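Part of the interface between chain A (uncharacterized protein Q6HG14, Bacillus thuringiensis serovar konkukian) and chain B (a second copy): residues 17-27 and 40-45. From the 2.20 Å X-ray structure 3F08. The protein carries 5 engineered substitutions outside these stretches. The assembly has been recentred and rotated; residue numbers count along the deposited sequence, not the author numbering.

Chain A (17-27) VWQLIGGFNSL
Chain B 40-45: TEGGRV

The C-terminal part of a helix presents carbonyl oxygens to its surroundings, and an arginine from a partner subunit can collect them; the contact between two copies of this Bacillus protein is a worked example. In chain A, residues 17-21 are helical, and a type I turn runs from G23(A) to S26(A), closed by S26(A) N to G23(A) O at 3.0 Å. Chain B offers a tight loop, with T40(B) N to V45(B) O at 2.8 Å and V45(B) N to T40(B) O at 3.2 Å.

T40(B), extended at phi/psi -131/179, stays out of reach. E41(B) turns to 53/46; its side chain (chi1 m, chi2 t, chi3 42°) accepts a hydrogen bond at OE1 from Q19(A) NE2, 2.9 Å away, with Q19(A) in chi1 t, chi2 p and chi3 72°.

At G42(B) (67/10) the backbones come closest, its CA 4.0 Å from G23(A) CA. Neither glycine could carry a CB here: one on G42(B) would lie 2.2 Å from S26(A) OG, and one on G23(A) 2.7 Å from G42(B) CA. This closeness lets G42(B) O accept a hydrogen bond from N25(A) N, the third residue of the turn, at 2.9 Å. G43(B), at 112/3, adds almost nothing to the contact.

R44(B) (-87/-15; chi1 m, chi2 t, chi3 m, chi4 -179°) points toward chain A and buries the largest area. R44(B) NE holds E41(B) O at 2.9 Å, bracing the guanidinium from within its own loop. R44(B) NH1 donates to W18(A) O and R44(B) NH2 to Q19(A) O, each 2.8 Å, both acceptors near the guanidinium plane, while G23(A) N lies over one face, 3.2 Å from R44(B) CZ. W18(A) (chi1 t, chi2 -123°) turns a ring face to NH1, at most a weak cation-pi attraction. V45(B) resumes extended geometry at -129/135.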

ATOM      1  N   VAL A  17      -9.228  11.486   9.647  1.00 21.41           N
ATOM      2  CA  VAL A  17      -8.021  12.005   9.027  1.00 21.70           C
ATOM      3  C   VAL A  17      -7.347  10.939   8.166  1.00 21.37           C
ATOM      4  O   VAL A  17      -6.925  11.212   7.043  1.00 21.13           O
ATOM      5  CB  VAL A  17      -7.023  12.509  10.086  1.00 22.54           C
ATOM      6  CG1 VAL A  17      -5.797  13.097   9.404  1.00 22.08           C
ATOM      7  CG2 VAL A  17      -7.688  13.557  10.965  1.00 23.02           C
ATOM      8  N   TRP A  18      -7.249   9.723   8.687  1.00 20.28           N
ATOM      9  CA  TRP A  18      -6.625   8.643   7.935  1.00 19.98           C
ATOM     10  C   TRP A  18      -7.445   8.300   6.696  1.00 19.14           C
ATOM     11  O   TRP A  18      -6.891   7.950   5.659  1.00 18.42           O
ATOM     12  CB  TRP A  18      -6.475   7.398   8.804  1.00 17.99           C
ATOM     13  CG  TRP A  18      -5.729   6.281   8.124  1.00 18.75           C
ATOM     14  CD1 TRP A  18      -6.178   5.009   7.901  1.00 18.10           C
ATOM     15  CD2 TRP A  18      -4.388   6.331   7.606  1.00 18.02           C
ATOM     16  NE1 TRP A  18      -5.196   4.264   7.280  1.00 18.94           N
ATOM     17  CE2 TRP A  18      -4.091   5.050   7.088  1.00 17.18           C
ATOM     18  CE3 TRP A  18      -3.411   7.333   7.530  1.00 17.48           C
ATOM     19  CZ2 TRP A  18      -2.853   4.747   6.500  1.00 19.78           C
ATOM     20  CZ3 TRP A  18      -2.179   7.030   6.945  1.00 19.61           C
ATOM     21  CH2 TRP A  18      -1.914   5.745   6.439  1.00 15.74           C
ATOM     22  N   GLN A  19      -8.765   8.397   6.804  1.00 20.45           N
ATOM     23  CA  GLN A  19      -9.613   8.091   5.661  1.00 21.72           C
ATOM     24  C   GLN A  19      -9.294   9.044   4.511  1.00 19.67           C
ATOM     25  O   GLN A  19      -9.344   8.667   3.342  1.00 19.35           O
ATOM     26  CB  GLN A  19     -11.094   8.209   6.026  1.00 23.25           C
ATOM     27  CG  GLN A  19     -12.013   7.714   4.918  1.00 28.25           C
ATOM     28  CD  GLN A  19     -11.736   6.257   4.547  1.00 31.62           C
ATOM     29  OE1 GLN A  19     -12.045   5.336   5.308  1.00 32.73           O
ATOM     30  NE2 GLN A  19     -11.142   6.045   3.378  1.00 33.06           N
ATOM     31  N   LEU A  20      -8.947  10.277   4.856  1.00 19.51           N
ATOM     32  CA  LEU A  20      -8.627  11.285   3.858  1.00 19.20           C
ATOM     33  C   LEU A  20      -7.192  11.246   3.331  1.00 18.75           C
ATOM     34  O   LEU A  20      -6.976  11.351   2.122  1.00 18.14           O
ATOM     35  CB  LEU A  20      -8.911  12.684   4.417  1.00 19.07           C
ATOM     36  CG  LEU A  20      -8.450  13.856   3.541  1.00 18.26           C
ATOM     37  CD1 LEU A  20      -9.250  13.878   2.249  1.00 17.80           C
ATOM     38  CD2 LEU A  20      -8.623  15.159   4.289  1.00 19.77           C
ATOM     39  N   ILE A  21      -6.214  11.101   4.224  1.00 17.25           N
ATOM     40  CA  ILE A  21      -4.815  11.121   3.793  1.00 17.48           C
ATOM     41  C   ILE A  21      -4.082   9.784   3.682  1.00 17.28           C
ATOM     42  O   ILE A  21      -2.913   9.765   3.305  1.00 16.49           O
ATOM     43  CB  ILE A  21      -3.957  12.042   4.701  1.00 15.70           C
ATOM     44  CG1 ILE A  21      -3.685  11.365   6.043  1.00 14.30           C
ATOM     45  CG2 ILE A  21      -4.665  13.363   4.916  1.00 16.25           C
ATOM     46  CD1 ILE A  21      -2.709  12.129   6.912  1.00 14.04           C
ATOM     47  N   GLY A  22      -4.754   8.680   3.989  1.00 17.94           N
ATOM     48  CA  GLY A  22      -4.098   7.381   3.924  1.00 16.67           C
ATOM     49  C   GLY A  22      -3.836   6.791   2.547  1.00 16.72           C
ATOM     50  O   GLY A  22      -2.930   5.980   2.385  1.00 17.86           O
ATOM     51  N   GLY A  23      -4.622   7.188   1.552  1.00 17.85           N
ATOM     52  CA  GLY A  23      -4.442   6.662   0.209  1.00 16.60           C
ATOM     53  C   GLY A  23      -3.226   7.234  -0.497  1.00 17.57           C
ATOM     54  O   GLY A  23      -2.998   8.446  -0.497  1.00 18.01           O
ATOM     55  N   PHE A  24      -2.449   6.362  -1.120  1.00 15.57           N
ATOM     56  CA  PHE A  24      -1.253   6.796  -1.814  1.00 15.92           C
ATOM     57  C   PHE A  24      -1.555   7.768  -2.957  1.00 15.81           C
ATOM     58  O   PHE A  24      -0.754   8.663  -3.243  1.00 15.44           O
ATOM     59  CB  PHE A  24      -0.500   5.576  -2.345  1.00 12.95           C
ATOM     60  CG  PHE A  24       0.928   5.855  -2.697  1.00 13.04           C
ATOM     61  CD1 PHE A  24       1.763   6.530  -1.804  1.00 10.75           C
ATOM     62  CD2 PHE A  24       1.457   5.397  -3.900  1.00 12.67           C
ATOM     63  CE1 PHE A  24       3.113   6.745  -2.100  1.00  9.56           C
ATOM     64  CE2 PHE A  24       2.800   5.600  -4.215  1.00  9.83           C
ATOM     65  CZ  PHE A  24       3.630   6.275  -3.311  1.00 10.72           C
ATOM     66  N   ASN A  25      -2.714   7.601  -3.593  1.00 14.98           N
ATOM     67  CA  ASN A  25      -3.114   8.458  -4.710  1.00 15.40           C
ATOM     68  C   ASN A  25      -4.010   9.622  -4.270  1.00 15.85           C
ATOM     69  O   ASN A  25      -4.537  10.343  -5.110  1.00 15.21           O
ATOM     70  CB  ASN A  25      -3.859   7.621  -5.761  1.00 14.56           C
ATOM     71  CG  ASN A  25      -3.902   8.293  -7.134  1.00 16.74           C
ATOM     72  OD1 ASN A  25      -2.868   8.663  -7.684  1.00 16.16           O
ATOM     73  ND2 ASN A  25      -5.100   8.441  -7.692  1.00 17.37           N
ATOM     74  N   SER A  26      -4.152   9.816  -2.962  1.00 15.78           N
ATOM     75  CA  SER A  26      -5.033  10.854  -2.424  1.00 16.17           C
ATOM     76  C   SER A  26      -4.468  12.238  -2.115  1.00 16.01           C
ATOM     77  O   SER A  26      -5.167  13.066  -1.534  1.00 15.29           O
ATOM     78  CB  SER A  26      -5.717  10.323  -1.165  1.00 16.33           C
ATOM     79  OG  SER A  26      -6.317   9.076  -1.433  1.00 20.58           O
ATOM     80  N   LEU A  27      -3.223  12.503  -2.486  1.00 16.21           N
ATOM     81  CA  LEU A  27      -2.646  13.813  -2.210  1.00 17.96           C
ATOM     82  C   LEU A  27      -3.500  14.972  -2.723  1.00 19.52           C
ATOM     83  O   LEU A  27      -3.751  15.927  -1.994  1.00 20.07           O
ATOM     84  CB  LEU A  27      -1.232  13.915  -2.791  1.00 15.60           C
ATOM     85  CG  LEU A  27      -0.178  13.094  -2.037  1.00 16.13           C
ATOM     86  CD1 LEU A  27       1.165  13.212  -2.726  1.00 14.46           C
ATOM     87  CD2 LEU A  27      -0.078  13.592  -0.589  1.00 13.11           C
TER
ATOM     88  N   THR B  40      -9.780   1.719  -5.322  1.00 14.80           N
ATOM     89  CA  THR B  40     -10.544   2.848  -4.806  1.00 14.72           C
ATOM     90  C   THR B  40      -9.865   3.290  -3.518  1.00 14.61           C
ATOM     91  O   THR B  40      -8.859   2.702  -3.112  1.00 12.65           O
ATOM     92  CB  THR B  40     -12.031   2.499  -4.518  1.00 16.75           C
ATOM     93  OG1 THR B  40     -12.112   1.413  -3.592  1.00 17.70           O
ATOM     94  CG2 THR B  40     -12.742   2.127  -5.803  1.00 15.61           C
ATOM     95  N   GLU B  41     -10.393   4.335  -2.891  1.00 14.74           N
ATOM     96  CA  GLU B  41      -9.807   4.847  -1.658  1.00 15.32           C
ATOM     97  C   GLU B  41      -8.306   5.151  -1.783  1.00 15.30           C
ATOM     98  O   GLU B  41      -7.501   4.792  -0.916  1.00 15.23           O
ATOM     99  CB  GLU B  41     -10.072   3.859  -0.516  1.00 15.03           C
ATOM    100  CG  GLU B  41     -11.532   3.865  -0.072  1.00 17.20           C
ATOM    101  CD  GLU B  41     -11.757   3.187   1.263  1.00 19.44           C
ATOM    102  OE1 GLU B  41     -10.941   3.385   2.189  1.00 20.73           O
ATOM    103  OE2 GLU B  41     -12.766   2.469   1.392  1.00 21.90           O
ATOM    104  N   GLY B  42      -7.942   5.817  -2.877  1.00 15.26           N
ATOM    105  CA  GLY B  42      -6.558   6.183  -3.106  1.00 15.34           C
ATOM    106  C   GLY B  42      -5.608   5.019  -3.344  1.00 16.04           C
ATOM    107  O   GLY B  42      -4.391   5.214  -3.374  1.00 16.55           O
ATOM    108  N   GLY B  43      -6.154   3.818  -3.519  1.00 16.58           N
ATOM    109  CA  GLY B  43      -5.323   2.648  -3.754  1.00 14.60           C
ATOM    110  C   GLY B  43      -5.333   1.630  -2.625  1.00 14.62           C
ATOM    111  O   GLY B  43      -4.633   0.611  -2.694  1.00 14.43           O
ATOM    112  N   ARG B  44      -6.131   1.895  -1.591  1.00 12.60           N
ATOM    113  CA  ARG B  44      -6.233   1.009  -0.428  1.00 11.71           C
ATOM    114  C   ARG B  44      -7.254  -0.120  -0.569  1.00 12.80           C
ATOM    115  O   ARG B  44      -7.246  -1.070   0.211  1.00 14.27           O
ATOM    116  CB  ARG B  44      -6.588   1.826   0.819  1.00 11.58           C
ATOM    117  CG  ARG B  44      -5.464   2.677   1.372  1.00 10.99           C
ATOM    118  CD  ARG B  44      -5.981   3.608   2.463  1.00 11.90           C
ATOM    119  NE  ARG B  44      -6.749   4.713   1.895  1.00 15.18           N
ATOM    120  CZ  ARG B  44      -7.299   5.696   2.602  1.00 12.73           C
ATOM    121  NH1 ARG B  44      -7.182   5.721   3.921  1.00 14.77           N
ATOM    122  NH2 ARG B  44      -7.945   6.672   1.985  1.00 15.54           N
ATOM    123  N   VAL B  45      -8.136  -0.013  -1.552  1.00 12.22           N
ATOM    124  CA  VAL B  45      -9.162  -1.024  -1.738  1.00 12.31           C
ATOM    125  C   VAL B  45      -9.172  -1.498  -3.184  1.00 13.16           C
ATOM    126  O   VAL B  45      -9.082  -0.688  -4.112  1.00 13.95           O
ATOM    127  CB  VAL B  45     -10.555  -0.446  -1.354  1.00 12.78           C
ATOM    128  CG1 VAL B  45     -11.655  -1.453  -1.651  1.00 12.51           C
ATOM    129  CG2 VAL B  45     -10.572  -0.083   0.134  1.00 11.05           C
TER
HETATM  130  O   HOH W   1      -8.885   8.062  -0.535  1.00 23.64           O